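Local coordinates for protein ferritin (Ulva pertusa, PDB 3VNX) that probably oxidises iron(II) and stores the product as mineral inside a hollow shell of 24 subunits, as ferritins do, at residues F78-E81 with A82-E86. Numbering follows the deposited sequence. Where two conformers were deposited one is given.
Sequences FFKE and ASDEE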
loop_
_atom_site.group_PDB
_atom_site.type_symbol
_atom_site.label_atom_id
_atom_site.label_comp_id
_atom_site.label_asym_id
_atom_site.label_seq_id
_atom_site.Cartn_x
_atom_site.Cartn_y
_atom_site.Cartn_z
ATOM N N PHE A 78 27.045 -2.560 32.855
ATOM C CA PHE A 78 27.062 -3.988 33.131
ATOM C C PHE A 78 26.643 -4.297 34.570
ATOM O O PHE A 78 25.842 -5.201 34.820
ATOM C CB PHE A 78 28.453 -4.561 32.875
ATOM C CG PHE A 78 28.556 -6.020 33.175
ATOM C CD1 PHE A 78 28.223 -6.964 32.208
ATOM C CD2 PHE A 78 28.970 -6.457 34.432
ATOM C CE1 PHE A 78 28.311 -8.318 32.476
ATOM C CE2 PHE A 78 29.066 -7.804 34.713
ATOM C CZ PHE A 78 28.735 -8.746 33.729
ATOM N N PHE A 79 27.178 -3.544 35.524
ATOM C CA PHE A 79 26.845 -3.834 36.905
ATOM C C PHE A 79 25.455 -3.371 37.308
ATOM O O PHE A 79 24.808 -4.018 38.130
ATOM C CB PHE A 79 27.930 -3.347 37.864
ATOM C CG PHE A 79 29.158 -4.189 37.820
ATOM C CD1 PHE A 79 29.084 -5.544 38.121
ATOM C CD2 PHE A 79 30.376 -3.647 37.452
ATOM C CE1 PHE A 79 30.207 -6.349 38.071
ATOM C CE2 PHE A 79 31.514 -4.444 37.399
ATOM C CZ PHE A 79 31.430 -5.794 37.713
ATOM N N LYS A 80 24.988 -2.266 36.740
ATOM C CA LYS A 80 23.618 -1.865 37.017
ATOM C C LYS A 80 22.665 -2.967 36.550
ATOM O O LYS A 80 21.733 -3.336 37.272
ATOM C CB LYS A 80 23.268 -0.519 36.371
ATOM C CG LYS A 80 21.790 -0.130 36.529
ATOM C CD LYS A 80 21.316 -0.228 37.993
ATOM C CE LYS A 80 20.004 0.529 38.231
ATOM N NZ LYS A 80 18.856 -0.019 37.454
ATOM N N GLU A 81 22.908 -3.503 35.354
ATOM C CA GLU A 81 22.069 -4.567 34.817
ATOM C C GLU A 81 22.174 -5.823 35.682
ATOM O O GLU A 81 21.165 -6.414 36.068
ATOM C CB GLU A 81 22.448 -4.857 33.363
ATOM C CG GLU A 81 22.108 -3.702 32.424
ATOM C CD GLU A 81 22.760 -3.818 31.058
ATOM O OE1 GLU A 81 23.657 -4.676 30.879
ATOM O OE2 GLU A 81 22.374 -3.034 30.165
ATOM N N ALA A 82 23.401 -6.229 35.998
ATOM C CA ALA A 82 23.567 -7.376 36.885
ATOM C C ALA A 82 22.790 -7.137 38.185
ATOM O O ALA A 82 22.154 -8.061 38.711
ATOM C CB ALA A 82 25.044 -7.662 37.166
ATOM N N SER A 83 22.814 -5.899 38.684
ATOM C CA SER A 83 22.070 -5.582 39.902
ATOM C C SER A 83 20.551 -5.732 39.723
ATOM O O SER A 83 19.881 -6.376 40.539
ATOM C CB SER A 83 22.422 -4.197 40.444
ATOM O OG SER A 83 21.594 -3.905 41.560
ATOM N N ASP A 84 20.013 -5.145 38.659
ATOM C CA ASP A 84 18.605 -5.368 38.316
ATOM C C ASP A 84 18.281 -6.863 38.236
ATOM O O ASP A 84 17.262 -7.323 38.777
ATOM C CB ASP A 84 18.248 -4.715 36.971
ATOM C CG ASP A 84 18.402 -3.204 36.982
ATOM O OD1 ASP A 84 18.561 -2.618 38.071
ATOM O OD2 ASP A 84 18.373 -2.596 35.894
ATOM N N GLU A 85 19.148 -7.618 37.558
ATOM C CA GLU A 85 18.918 -9.044 37.315
ATOM C C GLU A 85 18.900 -9.860 38.607
ATOM O O GLU A 85 18.048 -10.746 38.784
ATOM C CB GLU A 85 19.951 -9.616 36.332
ATOM C CG GLU A 85 20.058 -11.147 36.348
ATOM C CD GLU A 85 20.952 -11.713 35.244
ATOM O OE1 GLU A 85 21.216 -11.000 34.255
ATOM O OE2 GLU A 85 21.384 -12.884 35.360
ATOM N N GLU A 86 19.832 -9.564 39.519
ATOM C CA GLU A 86 19.889 -10.317 40.777
ATOM C C GLU A 86 18.672 -10.014 41.654
ATOM O O GLU A 86 18.166 -10.897 42.372
ATOM C CB GLU A 86 21.182 -10.061 41.557
ATOM C CG GLU A 86 22.430 -10.629 40.919
ATOM C CD GLU A 86 22.405 -12.150 40.758
ATOM O OE1 GLU A 86 22.426 -12.625 39.600
ATOM O OE2 GLU A 86 22.391 -12.870 41.781
#
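The flat carboxylate of Asp84 has Lys80 NZ at its oxygen edge, one turn away on helix 73-99. Lys80 NZ forms a salt bridge to Asp84 OD1 at 2.7 Å, and OD1 accepts with its syn lone pair. The second bond of NZ, to Asp84 OD2, is weak. Phe78 and Phe79 come just before Lys80 on the same helix. Phe78 CD2 sits over one face of the Phe79 ring, 3.8 Å above its plane and offset toward the rim. Phe79 CE1 in turn lies at the edge of the Phe78 ring, in its plane. Both side chains pack on Met128 of helix 123-151, and Phe78 also meets Tyr179 nearly at right angles. This is the four-helix bundle of ferritin, and the two rings face its interior. Regular i to i+4 bonds carry the helix through, among them Ala82 N to Phe78 O at 2.9 Å and Asp84 N to Lys80 O at 2.9 Å. The lysine chain starts with CG anti to the backbone N (chi1 174°), then bends at chi2 and chi4, which brings NZ close to the carboxylate plane. Asp84 OD1 also forms a salt bridge with Arg87 of a second subunit. With an alanine here, Lys80 NZ would probably lose its mate and be freer to turn, and that arginine would lose this carboxylate. Ser83 OG bonds to Ser55 O and to the same Arg87 of the second subunit.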